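PDB 2JGP: tyrocidine synthetase 3 from Brevibacillus brevis, which probably carries the growing peptide on its carrier domain and catalyses peptide bond formation in its condensation domain during nonribosomal synthesis of the antibiotic tyrocidine. Local coordinates for residues A[251-256]-A[367-371]; A[54-58]-A[83-87]; A[10-14]-A[402-406]. One frame throughout, in Å; residues are numbered along the deposited sequence. Where two conformers were deposited one is given.

Contact 1: A[251-256]-A[367-371]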
ATOM      1  N   ILE A 251      20.234   1.294   1.305  1.00 63.82           N
ATOM      2  CA  ILE A 251      19.575   0.517   2.336  1.00 63.41           C
ATOM      3  C   ILE A 251      18.965  -0.733   1.707  1.00 62.87           C
ATOM      4  O   ILE A 251      18.449  -0.686   0.588  1.00 62.67           O
ATOM      5  CB  ILE A 251      18.477   1.376   3.032  1.00 63.19           C
ATOM      6  CG1 ILE A 251      19.088   2.633   3.677  1.00 63.52           C
ATOM      7  CG2 ILE A 251      17.732   0.581   4.075  1.00 63.96           C
ATOM      8  CD1 ILE A 251      20.068   2.346   4.809  1.00 63.25           C
ATOM      9  N   GLN A 252      19.039  -1.848   2.436  1.00 62.72           N
ATOM     10  CA  GLN A 252      18.467  -3.108   1.950  0.50 62.42           C
ATOM     11  C   GLN A 252      17.347  -3.600   2.854  1.00 62.12           C
ATOM     12  O   GLN A 252      17.124  -3.068   3.938  1.00 61.50           O
ATOM     13  CB  GLN A 252      19.556  -4.173   1.781  0.50 62.66           C
ATOM     14  CG  GLN A 252      20.129  -4.236   0.362  0.50 63.09           C
ATOM     15  CD  GLN A 252      19.188  -4.902  -0.632  0.50 63.49           C
ATOM     16  OE1 GLN A 252      18.086  -5.350  -0.274  0.50 64.77           O
ATOM     17  NE2 GLN A 252      19.615  -4.966  -1.896  0.50 61.37           N
ATOM     18  N   TYR A 253      16.608  -4.607   2.389  1.00 61.48           N
ATOM     19  CA  TYR A 253      15.455  -5.092   3.148  1.00 61.23           C
ATOM     20  C   TYR A 253      15.841  -5.551   4.553  1.00 60.86           C
ATOM     21  O   TYR A 253      15.131  -5.266   5.510  1.00 60.88           O
ATOM     22  CB  TYR A 253      14.710  -6.220   2.422  1.00 61.56           C
ATOM     23  CG  TYR A 253      13.339  -6.462   3.006  1.00 61.15           C
ATOM     24  CD1 TYR A 253      12.266  -5.662   2.645  1.00 62.38           C
ATOM     25  CD2 TYR A 253      13.120  -7.464   3.950  1.00 62.05           C
ATOM     26  CE1 TYR A 253      11.012  -5.851   3.188  1.00 61.98           C
ATOM     27  CE2 TYR A 253      11.865  -7.667   4.494  1.00 62.07           C
ATOM     28  CZ  TYR A 253      10.810  -6.857   4.109  1.00 61.96           C
ATOM     29  OH  TYR A 253       9.554  -7.052   4.635  1.00 62.12           O
ATOM     30  N   LYS A 254      16.972  -6.236   4.690  1.00 60.72           N
ATOM     31  CA  LYS A 254      17.382  -6.741   6.008  1.00 60.79           C
ATOM     32  C   LYS A 254      17.618  -5.600   7.006  1.00 60.40           C
ATOM     33  O   LYS A 254      17.416  -5.779   8.205  1.00 60.04           O
ATOM     34  CB  LYS A 254      18.616  -7.643   5.909  1.00 61.19           C
ATOM     35  CG  LYS A 254      19.920  -6.963   5.516  1.00 62.13           C
ATOM     36  CD  LYS A 254      20.997  -8.025   5.330  1.00 63.68           C
ATOM     37  CE  LYS A 254      22.383  -7.426   5.221  1.00 64.95           C
ATOM     38  NZ  LYS A 254      22.551  -6.614   3.992  1.00 65.64           N
ATOM     39  N   ASP A 255      18.024  -4.435   6.499  1.00 60.32           N
ATOM     40  CA  ASP A 255      18.195  -3.240   7.331  1.00 60.59           C
ATOM     41  C   ASP A 255      16.844  -2.806   7.898  1.00 60.48           C
ATOM     42  O   ASP A 255      16.726  -2.485   9.088  1.00 60.66           O
ATOM     43  CB  ASP A 255      18.811  -2.086   6.525  1.00 60.39           C
ATOM     44  CG  ASP A 255      20.186  -2.415   5.964  1.00 61.73           C
ATOM     45  OD1 ASP A 255      20.984  -3.093   6.654  1.00 61.09           O
ATOM     46  OD2 ASP A 255      20.487  -1.955   4.835  1.00 60.88           O
ATOM     47  N   PHE A 256      15.827  -2.794   7.038  1.00 60.52           N
ATOM     48  CA  PHE A 256      14.461  -2.505   7.461  1.00 60.47           C
ATOM     49  C   PHE A 256      13.970  -3.535   8.474  1.00 60.18           C
ATOM     50  O   PHE A 256      13.392  -3.166   9.492  1.00 60.08           O
ATOM     51  CB  PHE A 256      13.505  -2.449   6.249  1.00 60.56           C
ATOM     52  CG  PHE A 256      12.048  -2.560   6.614  1.00 61.23           C
ATOM     53  CD1 PHE A 256      11.376  -1.484   7.189  1.00 62.20           C
ATOM     54  CD2 PHE A 256      11.344  -3.730   6.375  1.00 61.23           C
ATOM     55  CE1 PHE A 256      10.044  -1.585   7.528  1.00 62.78           C
ATOM     56  CE2 PHE A 256      10.017  -3.838   6.709  1.00 62.02           C
ATOM     57  CZ  PHE A 256       9.358  -2.771   7.286  1.00 62.78           C
ATOM     58  N   ILE A 367      13.751  -0.205  -2.848  1.00 61.15           N
ATOM     59  CA  ILE A 367      14.082  -1.543  -2.375  1.00 60.89           C
ATOM     60  C   ILE A 367      13.090  -2.587  -2.886  1.00 60.98           C
ATOM     61  O   ILE A 367      11.880  -2.381  -2.858  1.00 60.58           O
ATOM     62  CB  ILE A 367      14.117  -1.597  -0.829  1.00 60.89           C
ATOM     63  CG1 ILE A 367      15.137  -0.591  -0.275  1.00 60.34           C
ATOM     64  CG2 ILE A 367      14.443  -3.009  -0.341  1.00 60.99           C
ATOM     65  CD1 ILE A 367      15.278  -0.633   1.232  1.00 60.52           C
ATOM     66  N   VAL A 368      13.613  -3.719  -3.344  1.00 61.22           N
ATOM     67  CA  VAL A 368      12.787  -4.879  -3.658  1.00 61.17           C
ATOM     68  C   VAL A 368      12.525  -5.688  -2.373  1.00 61.41           C
ATOM     69  O   VAL A 368      13.448  -6.175  -1.728  1.00 61.59           O
ATOM     70  CB  VAL A 368      13.467  -5.739  -4.746  1.00 61.42           C
ATOM     71  CG1 VAL A 368      12.697  -7.030  -4.997  1.00 61.20           C
ATOM     72  CG2 VAL A 368      13.617  -4.914  -6.038  1.00 61.11           C
ATOM     73  N   GLY A 369      11.259  -5.808  -1.996  1.00 61.17           N
ATOM     74  CA  GLY A 369      10.890  -6.469  -0.746  1.00 61.41           C
ATOM     75  C   GLY A 369       9.419  -6.284  -0.441  1.00 61.44           C
ATOM     76  O   GLY A 369       8.691  -5.625  -1.198  1.00 61.58           O
ATOM     77  N   MET A 370       8.993  -6.858   0.676  1.00 61.59           N
ATOM     78  CA  MET A 370       7.599  -6.838   1.087  1.00 61.80           C
ATOM     79  C   MET A 370       7.353  -5.665   2.047  1.00 61.65           C
ATOM     80  O   MET A 370       7.654  -5.762   3.241  1.00 61.44           O
ATOM     81  CB  MET A 370       7.249  -8.168   1.762  1.00 62.33           C
ATOM     82  CG  MET A 370       5.865  -8.223   2.365  1.00 63.29           C
ATOM     83  SD  MET A 370       4.590  -7.756   1.189  1.00 65.52           S
ATOM     84  CE  MET A 370       3.177  -7.661   2.287  1.00 66.58           C
ATOM     85  N   PHE A 371       6.812  -4.567   1.522  1.00 61.69           N
ATOM     86  CA  PHE A 371       6.542  -3.360   2.327  1.00 61.80           C
ATOM     87  C   PHE A 371       5.056  -3.044   2.498  1.00 61.95           C
ATOM     88  O   PHE A 371       4.659  -2.441   3.506  1.00 61.81           O
ATOM     89  CB  PHE A 371       7.241  -2.146   1.714  1.00 62.00           C
ATOM     90  CG  PHE A 371       8.740  -2.181   1.842  1.00 62.47           C
ATOM     91  CD1 PHE A 371       9.538  -2.558   0.766  1.00 61.50           C
ATOM     92  CD2 PHE A 371       9.352  -1.837   3.037  1.00 62.67           C
ATOM     93  CE1 PHE A 371      10.921  -2.592   0.884  1.00 61.82           C
ATOM     94  CE2 PHE A 371      10.729  -1.872   3.161  1.00 62.70           C
ATOM     95  CZ  PHE A 371      11.517  -2.249   2.077  1.00 62.20           C
TER
HETATM   96  O   HOH W   1      16.076  -6.443  -2.220  1.00 36.56           O

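Contact 2: A[54-58]-A[83-87]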
ATOM      1  N   GLU A  54       5.494  11.214  22.173  1.00 63.95           N
ATOM      2  CA  GLU A  54       4.687  10.454  21.221  1.00 63.95           C
ATOM      3  C   GLU A  54       5.555   9.603  20.290  1.00 63.52           C
ATOM      4  O   GLU A  54       5.177   8.471  19.966  1.00 63.28           O
ATOM      5  CB  GLU A  54       3.779  11.386  20.412  1.00 64.12           C
ATOM      6  CG  GLU A  54       2.739  10.674  19.519  1.00 64.85           C
ATOM      7  CD  GLU A  54       1.682   9.891  20.292  1.00 64.89           C
ATOM      8  OE1 GLU A  54       1.016   9.025  19.681  1.00 65.94           O
ATOM      9  OE2 GLU A  54       1.508  10.139  21.499  1.00 65.60           O
ATOM     10  N   TYR A  55       6.712  10.128  19.879  1.00 63.00           N
ATOM     11  CA  TYR A  55       7.526   9.488  18.827  1.00 62.84           C
ATOM     12  C   TYR A  55       8.976   9.162  19.202  1.00 63.19           C
ATOM     13  O   TYR A  55       9.704   8.622  18.374  1.00 62.83           O
ATOM     14  CB  TYR A  55       7.501  10.353  17.562  1.00 62.55           C
ATOM     15  CG  TYR A  55       6.098  10.605  17.074  1.00 61.91           C
ATOM     16  CD1 TYR A  55       5.506  11.861  17.192  1.00 61.30           C
ATOM     17  CD2 TYR A  55       5.340   9.569  16.536  1.00 60.98           C
ATOM     18  CE1 TYR A  55       4.200  12.083  16.757  1.00 61.45           C
ATOM     19  CE2 TYR A  55       4.036   9.776  16.103  1.00 59.96           C
ATOM     20  CZ  TYR A  55       3.472  11.032  16.215  1.00 61.47           C
ATOM     21  OH  TYR A  55       2.180  11.222  15.794  1.00 61.84           O
ATOM     22  N   GLN A  56       9.391   9.464  20.433  1.00 63.57           N
ATOM     23  CA  GLN A  56      10.787   9.261  20.855  1.00 64.23           C
ATOM     24  C   GLN A  56      11.782   9.854  19.860  1.00 64.80           C
ATOM     25  O   GLN A  56      12.797   9.234  19.530  1.00 64.82           O
ATOM     26  CB  GLN A  56      11.092   7.773  21.061  1.00 64.37           C
ATOM     27  CG  GLN A  56      10.808   7.256  22.447  1.00 64.65           C
ATOM     28  CD  GLN A  56      11.322   5.852  22.634  1.00 64.44           C
ATOM     29  OE1 GLN A  56      11.091   4.983  21.797  1.00 63.12           O
ATOM     30  NE2 GLN A  56      12.027   5.616  23.737  1.00 65.28           N
ATOM     31  N   VAL A  57      11.468  11.043  19.359  1.00 65.35           N
ATOM     32  CA  VAL A  57      12.375  11.775  18.493  1.00 66.01           C
ATOM     33  C   VAL A  57      12.766  13.038  19.239  1.00 66.55           C
ATOM     34  O   VAL A  57      11.903  13.795  19.679  1.00 66.92           O
ATOM     35  CB  VAL A  57      11.734  12.109  17.140  1.00 66.21           C
ATOM     36  CG1 VAL A  57      12.663  12.985  16.308  1.00 66.82           C
ATOM     37  CG2 VAL A  57      11.404  10.817  16.388  1.00 66.24           C
ATOM     38  N   ASP A  58      14.067  13.240  19.396  1.00 66.93           N
ATOM     39  CA  ASP A  58      14.594  14.346  20.179  1.00 67.32           C
ATOM     40  C   ASP A  58      15.054  15.450  19.237  1.00 67.18           C
ATOM     41  O   ASP A  58      16.082  15.323  18.573  1.00 67.80           O
ATOM     42  CB  ASP A  58      15.741  13.849  21.057  1.00 67.64           C
ATOM     43  CG  ASP A  58      15.296  12.778  22.049  1.00 68.69           C
ATOM     44  OD1 ASP A  58      14.220  12.942  22.667  1.00 70.77           O
ATOM     45  OD2 ASP A  58      16.020  11.771  22.211  1.00 70.00           O
ATOM     46  N   GLY A  83      19.091  10.443  17.863  1.00 66.29           N
ATOM     47  CA  GLY A  83      17.876  10.700  18.644  1.00 65.58           C
ATOM     48  C   GLY A  83      16.594  10.502  17.853  1.00 64.73           C
ATOM     49  O   GLY A  83      15.611  11.226  18.055  1.00 65.11           O
ATOM     50  N   ASN A  84      16.611   9.534  16.937  1.00 63.41           N
ATOM     51  CA  ASN A  84      15.460   9.215  16.104  1.00 62.09           C
ATOM     52  C   ASN A  84      15.322   7.693  16.037  1.00 60.55           C
ATOM     53  O   ASN A  84      16.062   7.024  15.318  1.00 60.59           O
ATOM     54  CB  ASN A  84      15.625   9.814  14.700  1.00 62.37           C
ATOM     55  CG  ASN A  84      14.461   9.481  13.772  1.00 63.24           C
ATOM     56  OD1 ASN A  84      13.560   8.710  14.120  1.00 62.62           O
ATOM     57  ND2 ASN A  84      14.479  10.065  12.577  1.00 65.11           N
ATOM     58  N   VAL A  85      14.377   7.146  16.797  1.00 58.30           N
ATOM     59  CA  VAL A  85      14.211   5.698  16.856  1.00 56.05           C
ATOM     60  C   VAL A  85      13.596   5.118  15.578  1.00 53.38           C
ATOM     61  O   VAL A  85      13.518   3.898  15.451  1.00 52.94           O
ATOM     62  CB  VAL A  85      13.354   5.253  18.073  1.00 56.28           C
ATOM     63  CG1 VAL A  85      14.024   5.673  19.384  1.00 57.38           C
ATOM     64  CG2 VAL A  85      11.946   5.807  17.968  1.00 57.12           C
ATOM     65  N   PHE A  86      13.150   5.983  14.660  1.00 49.51           N
ATOM     66  CA  PHE A  86      12.591   5.566  13.360  1.00 46.98           C
ATOM     67  C   PHE A  86      13.639   5.451  12.253  1.00 45.97           C
ATOM     68  O   PHE A  86      13.323   5.034  11.141  1.00 45.47           O
ATOM     69  CB  PHE A  86      11.511   6.556  12.900  1.00 45.75           C
ATOM     70  CG  PHE A  86      10.247   6.474  13.683  1.00 42.70           C
ATOM     71  CD1 PHE A  86      10.094   7.191  14.864  1.00 38.98           C
ATOM     72  CD2 PHE A  86       9.199   5.680  13.246  1.00 40.24           C
ATOM     73  CE1 PHE A  86       8.926   7.115  15.584  1.00 38.76           C
ATOM     74  CE2 PHE A  86       8.021   5.601  13.972  1.00 39.37           C
ATOM     75  CZ  PHE A  86       7.885   6.317  15.140  1.00 39.45           C
ATOM     76  N   SER A  87      14.876   5.827  12.552  1.00 44.92           N
ATOM     77  CA  SER A  87      15.940   5.844  11.557  1.00 44.82           C
ATOM     78  C   SER A  87      16.380   4.431  11.176  1.00 44.43           C
ATOM     79  O   SER A  87      16.640   3.602  12.046  1.00 43.43           O
ATOM     80  CB  SER A  87      17.137   6.627  12.096  1.00 45.09           C
ATOM     81  OG  SER A  87      18.255   6.510  11.240  1.00 46.61           O
TER

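Contact 3: A[10-14]-A[402-406]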
ATOM      1  N   VAL A  10       4.968  11.370   6.239  1.00 62.21           N
ATOM      2  CA  VAL A  10       4.648  10.938   7.599  1.00 62.37           C
ATOM      3  C   VAL A  10       5.111  11.957   8.649  1.00 62.09           C
ATOM      4  O   VAL A  10       4.368  12.250   9.574  1.00 61.98           O
ATOM      5  CB  VAL A  10       5.204   9.503   7.891  1.00 62.76           C
ATOM      6  CG1 VAL A  10       6.735   9.481   7.819  1.00 63.73           C
ATOM      7  CG2 VAL A  10       4.725   9.003   9.235  1.00 64.14           C
ATOM      8  N   TRP A  11       6.312  12.516   8.505  1.00 61.65           N
ATOM      9  CA  TRP A  11       6.807  13.467   9.504  1.00 61.62           C
ATOM     10  C   TRP A  11       6.102  14.818   9.417  1.00 61.57           C
ATOM     11  O   TRP A  11       5.917  15.469  10.428  1.00 61.16           O
ATOM     12  CB  TRP A  11       8.337  13.611   9.459  1.00 61.79           C
ATOM     13  CG  TRP A  11       9.006  12.415  10.057  1.00 61.62           C
ATOM     14  CD1 TRP A  11       9.763  11.484   9.405  1.00 62.31           C
ATOM     15  CD2 TRP A  11       8.927  11.983  11.422  1.00 62.04           C
ATOM     16  NE1 TRP A  11      10.181  10.510  10.283  1.00 61.83           N
ATOM     17  CE2 TRP A  11       9.679  10.789  11.527  1.00 62.17           C
ATOM     18  CE3 TRP A  11       8.299  12.487  12.568  1.00 61.81           C
ATOM     19  CZ2 TRP A  11       9.825  10.105  12.728  1.00 63.23           C
ATOM     20  CZ3 TRP A  11       8.446  11.807  13.761  1.00 62.68           C
ATOM     21  CH2 TRP A  11       9.206  10.628  13.835  1.00 62.84           C
ATOM     22  N   GLU A  12       5.690  15.233   8.219  1.00 61.57           N
ATOM     23  CA  GLU A  12       4.878  16.449   8.096  1.00 61.73           C
ATOM     24  C   GLU A  12       3.533  16.270   8.799  1.00 61.68           C
ATOM     25  O   GLU A  12       3.068  17.173   9.511  1.00 62.37           O
ATOM     26  CB  GLU A  12       4.690  16.844   6.631  1.00 61.72           C
ATOM     27  CG  GLU A  12       5.926  17.492   6.028  1.00 62.11           C
ATOM     28  CD  GLU A  12       5.706  18.014   4.627  1.00 61.94           C
ATOM     29  OE1 GLU A  12       6.684  18.539   4.038  1.00 62.06           O
ATOM     30  OE2 GLU A  12       4.565  17.921   4.114  1.00 62.62           O
ATOM     31  N   ALA A  13       2.930  15.091   8.638  1.00 61.19           N
ATOM     32  CA  ALA A  13       1.667  14.766   9.307  1.00 61.03           C
ATOM     33  C   ALA A  13       1.825  14.734  10.829  1.00 60.77           C
ATOM     34  O   ALA A  13       1.048  15.351  11.543  1.00 60.72           O
ATOM     35  CB  ALA A  13       1.126  13.432   8.806  1.00 61.25           C
ATOM     36  N   ARG A  14       2.844  14.027  11.315  1.00 60.48           N
ATOM     37  CA  ARG A  14       3.082  13.904  12.751  1.00 60.55           C
ATOM     38  C   ARG A  14       3.327  15.261  13.402  1.00 60.46           C
ATOM     39  O   ARG A  14       2.735  15.588  14.425  1.00 60.06           O
ATOM     40  CB  ARG A  14       4.272  12.975  13.019  1.00 60.69           C
ATOM     41  CG  ARG A  14       3.969  11.517  12.738  1.00 60.03           C
ATOM     42  CD  ARG A  14       5.208  10.653  12.799  1.00 60.78           C
ATOM     43  NE  ARG A  14       4.842   9.243  12.699  1.00 61.24           N
ATOM     44  CZ  ARG A  14       5.664   8.271  12.312  1.00 61.84           C
ATOM     45  NH1 ARG A  14       6.927   8.529  11.995  1.00 62.69           N
ATOM     46  NH2 ARG A  14       5.216   7.029  12.240  1.00 62.18           N
ATOM     47  N   TYR A 402      -1.800   7.520   9.112  1.00 54.85           N
ATOM     48  CA  TYR A 402      -0.469   7.618   8.508  1.00 55.55           C
ATOM     49  C   TYR A 402       0.600   7.937   9.561  1.00 54.64           C
ATOM     50  O   TYR A 402       1.710   7.405   9.497  1.00 54.52           O
ATOM     51  CB  TYR A 402      -0.428   8.675   7.401  1.00 57.18           C
ATOM     52  CG  TYR A 402      -1.407   8.456   6.260  1.00 58.92           C
ATOM     53  CD1 TYR A 402      -1.933   9.540   5.562  1.00 61.55           C
ATOM     54  CD2 TYR A 402      -1.826   7.179   5.891  1.00 60.94           C
ATOM     55  CE1 TYR A 402      -2.841   9.360   4.521  1.00 62.29           C
ATOM     56  CE2 TYR A 402      -2.733   6.993   4.844  1.00 61.85           C
ATOM     57  CZ  TYR A 402      -3.231   8.087   4.170  1.00 61.74           C
ATOM     58  OH  TYR A 402      -4.134   7.918   3.145  1.00 63.46           O
ATOM     59  N   GLY A 403       0.251   8.778  10.530  1.00 53.28           N
ATOM     60  CA  GLY A 403       1.152   9.094  11.641  1.00 52.95           C
ATOM     61  C   GLY A 403       1.430   7.912  12.562  1.00 52.32           C
ATOM     62  O   GLY A 403       2.395   7.927  13.324  1.00 51.92           O
ATOM     63  N   HIS A 404       0.576   6.896  12.505  1.00 51.93           N
ATOM     64  CA  HIS A 404       0.745   5.707  13.327  1.00 51.94           C
ATOM     65  C   HIS A 404       0.820   4.442  12.486  1.00 52.38           C
ATOM     66  O   HIS A 404       0.408   3.372  12.926  1.00 51.75           O
ATOM     67  CB  HIS A 404      -0.372   5.639  14.356  1.00 51.99           C
ATOM     68  CG  HIS A 404      -0.363   6.802  15.295  1.00 51.57           C
ATOM     69  ND1 HIS A 404      -0.954   8.007  14.986  1.00 51.55           N
ATOM     70  CD2 HIS A 404       0.218   6.964  16.506  1.00 50.95           C
ATOM     71  CE1 HIS A 404      -0.761   8.855  15.983  1.00 51.68           C
ATOM     72  NE2 HIS A 404      -0.050   8.245  16.914  1.00 51.09           N
ATOM     73  N   GLN A 405       1.409   4.564  11.297  1.00 52.90           N
ATOM     74  CA  GLN A 405       1.497   3.450  10.352  1.00 53.74           C
ATOM     75  C   GLN A 405       2.565   2.406  10.694  1.00 54.09           C
ATOM     76  O   GLN A 405       2.594   1.320  10.096  1.00 54.23           O
ATOM     77  CB  GLN A 405       1.738   3.980   8.933  1.00 54.03           C
ATOM     78  CG  GLN A 405       3.151   4.473   8.666  1.00 55.54           C
ATOM     79  CD  GLN A 405       3.331   4.916   7.237  1.00 57.70           C
ATOM     80  OE1 GLN A 405       3.783   4.148   6.385  1.00 59.78           O
ATOM     81  NE2 GLN A 405       2.947   6.149   6.957  1.00 59.54           N
ATOM     82  N   ASP A 406       3.441   2.711  11.648  1.00 54.24           N
ATOM     83  CA  ASP A 406       4.530   1.795  11.991  1.00 54.69           C
ATOM     84  C   ASP A 406       4.120   0.797  13.075  1.00 55.05           C
ATOM     85  O   ASP A 406       4.862   0.531  14.029  1.00 54.85           O
ATOM     86  CB  ASP A 406       5.780   2.583  12.375  1.00 54.67           C
ATOM     87  CG  ASP A 406       6.340   3.368  11.204  1.00 55.36           C
ATOM     88  OD1 ASP A 406       6.658   2.748  10.171  1.00 54.89           O
ATOM     89  OD2 ASP A 406       6.452   4.599  11.304  1.00 54.89           O
TER
HETATM   90  O   HOH W   2       8.304   6.477  10.009  1.00 44.05           O

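Contact 1: A[251-256]-A[367-371]
Two signature motifs of condensation domains meet here: Y253 and F256, from the YxD(F/Y)AVW motif, pack on G369, M370 and F371 of the GxFVNT motif. The three rings form an aromatic cluster. Y253 turns an edge to one face of F371, with ring centroids 5.1 Å apart and planes at 67°. F371 in turn points its own edge, at CE2, to a face of F256, and these centroids lie 5.0 Å apart. CG of Y253 is trans to the backbone N (chi1 -165°). This carries the ring across G369, whose CA is 3.7 Å from Y253 CD1, and puts the hydroxyl at the M370 carbonyl. Y253 OH donates to M370 O at 2.7 Å, tilted 22° from the carbonyl plane. Y253 OH also pairs with S100 OG.

At the other end I367 packs against the start of the helix. Its CD1 is 3.2 Å from I251 O and its CG2 faces Y253 N. Q252 is the N-cap. In one of its two deposited conformers, a water joins Q252 OE1 to V368 O, lying 2.7 Å from the latter. D255 OD2 accepts from Q252 N at 2.8 Å and so ties down the first turn.

Further motifs of the family surround the contact. F371 N bonds D226 and M370 touches H222, both of the HHxxxDG motif. V368 O bonds S149. Helix 101-113 touches Y253 and M370, helix 227-241 packs on V368, and strand 160-165 reaches Y253 and K254.

Contact 2: A[54-58]-A[83-87]
V57 and N84 face each other in a single backbone bridge, their chains running roughly antiparallel. D58 N donates to G83 O at 2.9 Å, nearly straight (169°). The same oxygen receives a CA-H...O contact from V57 CA at 3.3 Å.

V57 and N84 project alongside each other the same way. V57 CG2 also meets F86 CD1, the two side chains crossing at about a right angle. The bridge fastens the peptide just after carrier helix 41-55 to the linker that leads from the carrier domain to the condensation domain. The linker folds into a type I turn from N84 to S87. N84 CG is anti to the backbone N (chi1 179°), which sets OD1 3.8 Å from V57 CG2 and lets it accept from F86 N in an Asx turn.

The turn places F86 edge-on to Y55 O, with F86 CE1 3.3 Å from that oxygen. V85 CG2 lies 3.6 Å from Y55 O and also touches Q56 CB. Q56 extends across V85, and its OE1 accepts from A268 N. V85 N is buried without a partner, while V85 O accepts from W259. F86 also meets W11 edge-to-face and forms a cation-pi pair with R14.

Contact 3: A[10-14]-A[402-406]
R14 reaches from the first helix of the carrier domain to the G403 carbonyl and the D406 carboxylate, a polar bridge between the carrier and condensation domains. The guanidinium approaches G403 side-on, with two nitrogens on one oxygen. R14 NE donates to G403 O at 2.8 Å. R14 NH2 gives a longer bond of 3.2 Å to G403 O from the same face of the carbonyl. Both bonds keep to the guanidinium plane, but NH2 stands well above the carbonyl plane.

The salt bridge uses NH2 again: R14 NH2 meets D406 OD2 at 2.9 Å, on the anti side of the carboxylate. The two side chains cross at about a right angle, with their planes 52° apart. The R14 chain, extended from CG to NE, brings the edge of the guanidinium to both oxygens. V10 CG2 sits over the centre of the guanidinium, 3.3 Å above its plane. R14 NH1 lies over a face of the W11 ring, offset toward its rim. The guanidinium is thus gripped at its edge and covered by V10.

With V10 CG1 between the backbone N and the carbonyl carbon (chi1 63°), CG2 falls anti to N and comes within 3.4 Å of Y402 O. That oxygen accepts from Q405 NE2, at the end of a chain extended beyond CG, and lies close to the amide plane. Q272 of helix 267-279 supplies another donor to G403 O and accepts from D406 N. A water links R14 and D406 as well, donating to D406 OD2 at 2.9 Å and accepting from R14 NH1.

Overall arrangement
From the N terminus, helix 10-23 opens contact 3, which closes almost 400 residues later at 402-406. Contacts 1 and 2 both lie within this long loop. Contact 2 comes first and closes a short loop of carrier helices between 54-58 and 83-87. Contact 1 follows in series, joining 251-256 to 367-371 inside the condensation domain. Contacts 2 and 3 touch. E54 OE1 probably bonds H404 NE2, V57 packs on W11, and F86 packs on D406. Together they tie carrier domain, linker and condensation domain at one junction. Contact 1 stands apart, its centre about 20 Å from that of contact 2. Helix 253-263, which begins in contact 1, carries W259 and F263 to the linker.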